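Local coordinates for WbbZ protein (Klebsiella pneumoniae subsp. pneumoniae NTUH-K2044, PDB 6X1L) that is of unknown function but belongs to the polysaccharide pyruvyl transferase family and so may add pyruvyl groups to a surface polysaccharide, at residues T105-S110 against N246-N251; N157-L162 against C212-L217. All coordinates share one frame; numbering follows the deposited sequence.

Interaction 1 (T105-S110 against N246-N251); sequences TIRGYS and NSYYKN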
ATOM      1  N   THR A 105       8.769  -5.800  21.627  1.00 53.17           N
ATOM      2  CA  THR A 105       9.668  -4.910  22.348  1.00 53.87           C
ATOM      3  C   THR A 105       8.832  -4.150  23.368  1.00 60.23           C
ATOM      4  O   THR A 105       7.858  -3.484  23.003  1.00 53.15           O
ATOM      5  CB  THR A 105      10.377  -3.945  21.393  1.00 57.25           C
ATOM      6  OG1 THR A 105      11.395  -4.647  20.664  1.00 53.81           O
ATOM      7  CG2 THR A 105      11.011  -2.788  22.157  1.00 55.00           C
ATOM      8  N   ILE A 106       9.197  -4.272  24.643  1.00 54.76           N
ATOM      9  CA  ILE A 106       8.430  -3.714  25.750  1.00 53.58           C
ATOM     10  C   ILE A 106       9.347  -2.809  26.558  1.00 57.92           C
ATOM     11  O   ILE A 106      10.485  -3.183  26.864  1.00 61.08           O
ATOM     12  CB  ILE A 106       7.837  -4.824  26.637  1.00 57.85           C
ATOM     13  CG1 ILE A 106       6.931  -5.741  25.812  1.00 59.33           C
ATOM     14  CG2 ILE A 106       7.075  -4.230  27.809  1.00 47.54           C
ATOM     15  CD1 ILE A 106       6.436  -6.946  26.578  1.00 61.63           C
ATOM     16  N   ARG A 107       8.858  -1.620  26.902  1.00 55.72           N
ATOM     17  CA  ARG A 107       9.605  -0.673  27.722  1.00 53.11           C
ATOM     18  C   ARG A 107       8.672  -0.121  28.785  1.00 56.08           C
ATOM     19  O   ARG A 107       7.618   0.435  28.458  1.00 58.68           O
ATOM     20  CB  ARG A 107      10.185   0.465  26.876  1.00 59.73           C
ATOM     21  CG  ARG A 107      11.151   0.020  25.785  1.00 58.05           C
ATOM     22  CD  ARG A 107      12.462  -0.502  26.367  1.00 57.97           C
ATOM     23  NE  ARG A 107      13.430  -0.811  25.320  1.00 49.69           N
ATOM     24  CZ  ARG A 107      13.611  -2.021  24.800  1.00 57.03           C
ATOM     25  NH1 ARG A 107      12.896  -3.049  25.239  1.00 47.87           N
ATOM     26  NH2 ARG A 107      14.508  -2.204  23.838  1.00 50.70           N
ATOM     27  N   GLY A 108       9.054  -0.274  30.052  1.00 53.77           N
ATOM     28  CA  GLY A 108       8.222   0.268  31.103  1.00 52.54           C
ATOM     29  C   GLY A 108       6.950  -0.543  31.282  1.00 56.85           C
ATOM     30  O   GLY A 108       6.902  -1.749  31.015  1.00 55.51           O
ATOM     31  N   TYR A 109       5.897   0.144  31.732  1.00 57.41           N
ATOM     32  CA  TYR A 109       4.632  -0.499  32.092  1.00 56.40           C
ATOM     33  C   TYR A 109       4.862  -1.634  33.089  1.00 63.10           C
ATOM     34  O   TYR A 109       4.284  -2.719  32.981  1.00 62.91           O
ATOM     35  CB  TYR A 109       3.897  -0.997  30.849  1.00 60.60           C
ATOM     36  CG  TYR A 109       3.348   0.110  29.973  1.00 60.08           C
ATOM     37  CD1 TYR A 109       2.714   1.213  30.532  1.00 65.03           C
ATOM     38  CD2 TYR A 109       3.471   0.057  28.591  1.00 62.26           C
ATOM     39  CE1 TYR A 109       2.210   2.229  29.736  1.00 72.82           C
ATOM     40  CE2 TYR A 109       2.969   1.069  27.787  1.00 64.88           C
ATOM     41  CZ  TYR A 109       2.341   2.151  28.367  1.00 66.61           C
ATOM     42  OH  TYR A 109       1.841   3.160  27.576  1.00 78.32           O
ATOM     43  N   SER A 110       5.724  -1.377  34.077  1.00 62.01           N
ATOM     44  CA  SER A 110       6.056  -2.411  35.052  1.00 64.63           C
ATOM     45  C   SER A 110       4.849  -2.801  35.894  1.00 65.47           C
ATOM     46  O   SER A 110       4.728  -3.964  36.293  1.00 69.32           O
ATOM     47  CB  SER A 110       7.206  -1.943  35.944  1.00 62.99           C
ATOM     48  OG  SER A 110       6.930  -0.684  36.531  1.00 63.25           O
ATOM     49  N   ASN A 246      17.294   4.611  16.967  1.00 54.02           N
ATOM     50  CA  ASN A 246      16.265   5.499  17.489  1.00 55.52           C
ATOM     51  C   ASN A 246      16.277   5.368  19.012  1.00 70.37           C
ATOM     52  O   ASN A 246      17.217   4.826  19.601  1.00 67.98           O
ATOM     53  CB  ASN A 246      14.897   5.179  16.869  1.00 61.88           C
ATOM     54  CG  ASN A 246      14.462   3.750  17.120  1.00 71.73           C
ATOM     55  OD1 ASN A 246      15.230   2.934  17.633  1.00 73.60           O
ATOM     56  ND2 ASN A 246      13.226   3.435  16.749  1.00 66.57           N
ATOM     57  N   SER A 247      15.220   5.850  19.659  1.00 67.03           N
ATOM     58  CA  SER A 247      15.216   5.924  21.111  1.00 68.79           C
ATOM     59  C   SER A 247      14.814   4.582  21.728  1.00 60.71           C
ATOM     60  O   SER A 247      14.369   3.654  21.046  1.00 57.05           O
ATOM     61  CB  SER A 247      14.281   7.036  21.583  1.00 65.79           C
ATOM     62  OG  SER A 247      12.971   6.843  21.085  1.00 70.61           O
ATOM     63  N   TYR A 248      14.993   4.484  23.046  1.00 66.74           N
ATOM     64  CA  TYR A 248      14.633   3.296  23.819  1.00 68.99           C
ATOM     65  C   TYR A 248      15.342   2.036  23.326  1.00 66.43           C
ATOM     66  O   TYR A 248      14.866   0.922  23.568  1.00 69.11           O
ATOM     67  CB  TYR A 248      13.114   3.078  23.815  1.00 74.40           C
ATOM     68  CG  TYR A 248      12.331   4.139  24.557  1.00 83.62           C
ATOM     69  CD1 TYR A 248      11.883   5.285  23.910  1.00 89.65           C
ATOM     70  CD2 TYR A 248      12.032   3.988  25.904  1.00 82.56           C
ATOM     71  CE1 TYR A 248      11.162   6.254  24.592  1.00 93.80           C
ATOM     72  CE2 TYR A 248      11.316   4.947  26.590  1.00 91.16           C
ATOM     73  CZ  TYR A 248      10.883   6.077  25.933  1.00 94.88           C
ATOM     74  OH  TYR A 248      10.169   7.028  26.625  1.00100.51           O
ATOM     75  N   TYR A 249      16.464   2.196  22.621  1.00 64.31           N
ATOM     76  CA  TYR A 249      17.245   1.073  22.095  1.00 51.86           C
ATOM     77  C   TYR A 249      16.389   0.121  21.268  1.00 54.97           C
ATOM     78  O   TYR A 249      16.655  -1.080  21.207  1.00 59.47           O
ATOM     79  CB  TYR A 249      17.953   0.324  23.229  1.00 58.52           C
ATOM     80  CG  TYR A 249      19.046   1.143  23.862  1.00 61.48           C
ATOM     81  CD1 TYR A 249      18.778   1.980  24.937  1.00 60.38           C
ATOM     82  CD2 TYR A 249      20.342   1.099  23.367  1.00 69.35           C
ATOM     83  CE1 TYR A 249      19.779   2.740  25.513  1.00 60.42           C
ATOM     84  CE2 TYR A 249      21.349   1.852  23.937  1.00 73.44           C
ATOM     85  CZ  TYR A 249      21.062   2.672  25.010  1.00 65.68           C
ATOM     86  OH  TYR A 249      22.061   3.426  25.574  1.00 70.88           O
ATOM     87  N   LYS A 250      15.359   0.660  20.607  1.00 56.68           N
ATOM     88  CA  LYS A 250      14.410  -0.186  19.892  1.00 60.91           C
ATOM     89  C   LYS A 250      15.064  -0.853  18.687  1.00 62.46           C
ATOM     90  O   LYS A 250      14.994  -2.078  18.530  1.00 63.55           O
ATOM     91  CB  LYS A 250      13.197   0.640  19.460  1.00 74.11           C
ATOM     92  CG  LYS A 250      12.239   0.985  20.595  1.00 82.92           C
ATOM     93  CD  LYS A 250      11.603   2.357  20.394  1.00 85.81           C
ATOM     94  CE  LYS A 250      10.971   2.497  19.020  1.00 89.29           C
ATOM     95  NZ  LYS A 250      10.545   3.902  18.750  1.00 92.65           N
ATOM     96  N   ASN A 251      15.695  -0.062  17.818  1.00 59.25           N
ATOM     97  CA  ASN A 251      16.373  -0.639  16.662  1.00 53.72           C
ATOM     98  C   ASN A 251      17.610  -1.429  17.079  1.00 55.75           C
ATOM     99  O   ASN A 251      17.810  -2.565  16.630  1.00 53.05           O
ATOM    100  CB  ASN A 251      16.750   0.465  15.670  1.00 49.51           C
ATOM    101  CG  ASN A 251      15.541   1.066  14.974  1.00 48.51           C
ATOM    102  OD1 ASN A 251      14.429   0.548  15.081  1.00 46.75           O
ATOM    103  ND2 ASN A 251      15.757   2.156  14.241  1.00 51.36           N
TER
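Arg107 reaches across to the backbone of Tyr248 and supplies the polar part of this contact. Its guanidinium grips a single carbonyl oxygen side-on: NE donates to Tyr248 O at 2.9 Å with an N-H...O angle of 153°, and NH2 donates to the same Tyr248 O at 3.2 Å on a more bent path of 136°. The acceptor lies close to the guanidinium plane, so both N-H groups converge on one oxygen. On the third nitrogen, NH1 turns back to its own loop and donates to Ile106 O at 2.9 Å, from above that carbonyl plane; Thr129 OG1 is a further partner of NH1. The group is thus fixed at all three nitrogens. Arg107 also lies near Tyr249 O, which stands at the guanidinium edge, 3.6 Å from NH2.

The apolar contacts are looser. A bend at chi2 carries CD away from a straight course, and the aliphatic part of Arg107 slides past Tyr248 in the opposite direction, with CG 4.1 Å from Tyr248 CD2. The guanidinium and phenol planes stand 48° apart, so the two groups do not stack. Thr105 CG2 covers one guanidinium face, offset toward its rim, and approaches Lys250 CG at 4.3 Å.

The loop after strand 98-104 of the six-stranded parallel sheet is in this way joined to the start of helix 250-259, which follows strand 240-243 of the four-stranded one; the pairing of two such Rossmann-like sheets fits the GT-B clan of the family. Tyr249 holds the N-cap position of that helix. Because the main grip falls on a backbone oxygen, the link reads the course of the 246-251 chain more than the identity of the tyrosine side chain.

Interaction 2 (N157-L162 against C212-L217); sequences NKYLSL and CMINFL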
ATOM      1  N   ASN A 157       8.912 -15.818  -0.541  1.00 68.31           N
ATOM      2  CA  ASN A 157       8.847 -16.035  -1.981  1.00 70.55           C
ATOM      3  C   ASN A 157       7.478 -15.730  -2.574  1.00 67.99           C
ATOM      4  O   ASN A 157       7.379 -15.529  -3.791  1.00 66.06           O
ATOM      5  CB  ASN A 157       9.258 -17.468  -2.313  1.00 81.89           C
ATOM      6  CG  ASN A 157      10.754 -17.677  -2.209  1.00 92.34           C
ATOM      7  OD1 ASN A 157      11.290 -17.868  -1.120  1.00 98.65           O
ATOM      8  ND2 ASN A 157      11.439 -17.632  -3.347  1.00 98.83           N
ATOM      9  N   LYS A 158       6.424 -15.681  -1.764  1.00 61.76           N
ATOM     10  CA  LYS A 158       5.112 -15.338  -2.294  1.00 63.93           C
ATOM     11  C   LYS A 158       4.856 -13.836  -2.307  1.00 66.88           C
ATOM     12  O   LYS A 158       3.800 -13.406  -2.783  1.00 63.23           O
ATOM     13  CB  LYS A 158       4.008 -16.051  -1.509  1.00 60.96           C
ATOM     14  CG  LYS A 158       3.809 -15.564  -0.095  1.00 69.43           C
ATOM     15  CD  LYS A 158       2.700 -16.357   0.574  1.00 74.04           C
ATOM     16  CE  LYS A 158       2.487 -15.912   2.007  1.00 76.76           C
ATOM     17  NZ  LYS A 158       1.406 -16.696   2.660  1.00 81.54           N
ATOM     18  N   TYR A 159       5.799 -13.034  -1.813  1.00 49.15           N
ATOM     19  CA  TYR A 159       5.706 -11.581  -1.848  1.00 56.33           C
ATOM     20  C   TYR A 159       6.577 -10.950  -2.927  1.00 50.21           C
ATOM     21  O   TYR A 159       6.388  -9.770  -3.239  1.00 49.82           O
ATOM     22  CB  TYR A 159       6.106 -10.992  -0.489  1.00 48.16           C
ATOM     23  CG  TYR A 159       5.271 -11.473   0.673  1.00 50.01           C
ATOM     24  CD1 TYR A 159       5.585 -12.659   1.337  1.00 49.55           C
ATOM     25  CD2 TYR A 159       4.182 -10.740   1.122  1.00 45.71           C
ATOM     26  CE1 TYR A 159       4.826 -13.104   2.398  1.00 48.67           C
ATOM     27  CE2 TYR A 159       3.416 -11.177   2.193  1.00 48.58           C
ATOM     28  CZ  TYR A 159       3.746 -12.361   2.827  1.00 47.47           C
ATOM     29  OH  TYR A 159       2.988 -12.809   3.888  1.00 45.60           O
ATOM     30  N   LEU A 160       7.523 -11.696  -3.491  1.00 48.86           N
ATOM     31  CA  LEU A 160       8.525 -11.116  -4.373  1.00 53.78           C
ATOM     32  C   LEU A 160       7.940 -10.808  -5.745  1.00 50.66           C
ATOM     33  O   LEU A 160       7.096 -11.546  -6.262  1.00 51.34           O
ATOM     34  CB  LEU A 160       9.717 -12.064  -4.518  1.00 58.39           C
ATOM     35  CG  LEU A 160      10.432 -12.459  -3.222  1.00 57.74           C
ATOM     36  CD1 LEU A 160      11.573 -13.433  -3.496  1.00 60.62           C
ATOM     37  CD2 LEU A 160      10.940 -11.231  -2.482  1.00 51.52           C
ATOM     38  N   SER A 161       8.396  -9.707  -6.332  1.00 53.35           N
ATOM     39  CA  SER A 161       8.093  -9.406  -7.723  1.00 50.47           C
ATOM     40  C   SER A 161       9.175  -9.896  -8.672  1.00 56.07           C
ATOM     41  O   SER A 161       8.901 -10.062  -9.868  1.00 53.78           O
ATOM     42  CB  SER A 161       7.908  -7.897  -7.913  1.00 49.02           C
ATOM     43  OG  SER A 161       9.143  -7.209  -7.781  1.00 52.37           O
ATOM     44  N   LEU A 162      10.387 -10.127  -8.162  1.00 52.54           N
ATOM     45  CA  LEU A 162      11.544 -10.547  -8.958  1.00 57.96           C
ATOM     46  C   LEU A 162      11.915  -9.508 -10.012  1.00 65.77           C
ATOM     47  O   LEU A 162      12.525  -9.832 -11.033  1.00 63.46           O
ATOM     48  CB  LEU A 162      11.314 -11.915  -9.608  1.00 64.26           C
ATOM     49  CG  LEU A 162      11.066 -13.064  -8.632  1.00 67.34           C
ATOM     50  CD1 LEU A 162      11.036 -14.398  -9.366  1.00 75.89           C
ATOM     51  CD2 LEU A 162      12.123 -13.066  -7.541  1.00 59.98           C
ATOM     52  N   CYS A 212       3.864  -4.276  -1.373  1.00 41.52           N
ATOM     53  CA  CYS A 212       4.240  -2.930  -1.801  1.00 43.36           C
ATOM     54  C   CYS A 212       5.623  -2.551  -1.288  1.00 46.53           C
ATOM     55  O   CYS A 212       6.491  -2.127  -2.060  1.00 45.98           O
ATOM     56  CB  CYS A 212       3.203  -1.917  -1.318  1.00 42.79           C
ATOM     57  SG  CYS A 212       1.638  -1.962  -2.213  1.00 44.73           S
HETATM   58  N   MSE A 213       5.849  -2.693   0.015  1.00 43.89           N
HETATM   59  CA  MSE A 213       7.135  -2.327   0.594  1.00 37.40           C
HETATM   60  C   MSE A 213       8.257  -3.145  -0.028  1.00 40.94           C
HETATM   61  O   MSE A 213       9.320  -2.617  -0.358  1.00 41.45           O
HETATM   62  CB  MSE A 213       7.127  -2.529   2.114  1.00 39.57           C
HETATM   63  CG  MSE A 213       6.101  -1.683   2.865  1.00 38.38           C
HETATM   64 SE   MSE A 213       6.221  -2.100   4.791  0.67 55.32          SE
HETATM   65  CE  MSE A 213       7.821  -1.078   5.206  1.00 52.28           C
ATOM     66  N   ILE A 214       8.005  -4.446  -0.186  1.00 43.63           N
ATOM     67  CA  ILE A 214       8.997  -5.331  -0.790  1.00 42.57           C
ATOM     68  C   ILE A 214       9.237  -4.960  -2.250  1.00 43.22           C
ATOM     69  O   ILE A 214      10.387  -4.899  -2.704  1.00 49.53           O
ATOM     70  CB  ILE A 214       8.560  -6.800  -0.638  1.00 47.82           C
ATOM     71  CG1 ILE A 214       8.705  -7.245   0.821  1.00 48.74           C
ATOM     72  CG2 ILE A 214       9.361  -7.704  -1.572  1.00 43.93           C
ATOM     73  CD1 ILE A 214       8.305  -8.679   1.063  1.00 48.04           C
ATOM     74  N   ASN A 215       8.161  -4.708  -3.014  1.00 43.65           N
ATOM     75  CA  ASN A 215       8.323  -4.276  -4.403  1.00 43.24           C
ATOM     76  C   ASN A 215       9.224  -3.056  -4.495  1.00 49.90           C
ATOM     77  O   ASN A 215      10.086  -2.975  -5.378  1.00 54.06           O
ATOM     78  CB  ASN A 215       6.969  -3.950  -5.035  1.00 42.71           C
ATOM     79  CG  ASN A 215       6.102  -5.170  -5.238  1.00 46.28           C
ATOM     80  OD1 ASN A 215       6.586  -6.301  -5.288  1.00 52.78           O
ATOM     81  ND2 ASN A 215       4.806  -4.941  -5.368  1.00 45.44           N
ATOM     82  N   PHE A 216       9.027  -2.089  -3.597  1.00 46.74           N
ATOM     83  CA  PHE A 216       9.846  -0.884  -3.608  1.00 44.67           C
ATOM     84  C   PHE A 216      11.313  -1.224  -3.388  1.00 50.61           C
ATOM     85  O   PHE A 216      12.189  -0.764  -4.130  1.00 45.44           O
ATOM     86  CB  PHE A 216       9.349   0.088  -2.537  1.00 47.08           C
ATOM     87  CG  PHE A 216      10.207   1.311  -2.385  1.00 53.27           C
ATOM     88  CD1 PHE A 216      10.037   2.399  -3.232  1.00 50.20           C
ATOM     89  CD2 PHE A 216      11.187   1.372  -1.404  1.00 50.95           C
ATOM     90  CE1 PHE A 216      10.822   3.528  -3.102  1.00 51.47           C
ATOM     91  CE2 PHE A 216      11.981   2.501  -1.271  1.00 56.01           C
ATOM     92  CZ  PHE A 216      11.795   3.579  -2.121  1.00 59.86           C
ATOM     93  N   LEU A 217      11.594  -2.052  -2.380  1.00 46.12           N
ATOM     94  CA  LEU A 217      12.974  -2.309  -1.987  1.00 45.09           C
ATOM     95  C   LEU A 217      13.705  -3.199  -2.981  1.00 46.17           C
ATOM     96  O   LEU A 217      14.925  -3.076  -3.133  1.00 52.45           O
ATOM     97  CB  LEU A 217      13.001  -2.947  -0.595  1.00 44.23           C
ATOM     98  CG  LEU A 217      12.450  -2.079   0.534  1.00 46.28           C
ATOM     99  CD1 LEU A 217      12.244  -2.916   1.791  1.00 42.75           C
ATOM    100  CD2 LEU A 217      13.398  -0.919   0.808  1.00 43.98           C
TER
HETATM  101  O   HOH W   1       9.455  -4.607  -7.730  1.00 46.73           O
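Ile214 sets its two branches against the side chains of Tyr159 and Leu160. The CD1 methyl sits 3.5 Å from Tyr159 CB and 4.1 Å from Tyr159 CG, touching the root of the tyrosine rather than its phenol end. The other branch, CG2, meets Leu160 CD2 at 4.0 Å. It can do so because CG1 of Ile214 lies anti to the carbonyl carbon (chi1 -72°) while CG2 lies anti to the backbone N, which splits the side chain between two neighbours. One residue on, Ser161 CB packs against the terminal amide of Asn215.

Between the same two residues a water makes a polar bridge, donating to Ser161 OG at 2.6 Å and to Asn215 O at 2.9 Å. That carbonyl belongs to helix 203-218, so the water joins the loop to the helix backbone where no direct hydrogen bond spans the two segments.

The loop itself runs from strand 144-146, the last of the six-stranded parallel sheet, to strand 167-172, the first of the four-stranded one. It is therefore part of the connection between the two sheets, as expected for a GT-B-like pair of Rossmann-type domains, and here it lies over a helix that leads into strand 220-225.

Further out, Glu218 at the end of that helix accepts from Ser161 OG and from Leu162 N, holding the serine in place. Tyr159 OH hydrogen-bonds to Asp44 of helix 33-48, which also forms a salt bridge with Lys158 NZ. Leu233 of helix 228-236 packs on Ile214 from the same chain, and Phe204 of the second subunit packs on both Ser161 and Asn215.

Overall arrangement
Interactions 1 and 2 stand on opposite sides of the chain's centre, with their own centres about 29 Å apart and their nearest atoms about 12 Å apart. Interaction 2 is nested within the chain loop that interaction 1 closes, and the two share no helix or strand. Both nevertheless bring a loop that follows a strand of the six-stranded sheet up to a helix associated with the four-stranded one. Interaction 1 is a surface contact, dominated by charged-to-carbonyl hydrogen bonding; interaction 2 is buried, largely apolar, with a water bridge. Only interaction 2 also meets the second subunit, so it borders the dimer interface.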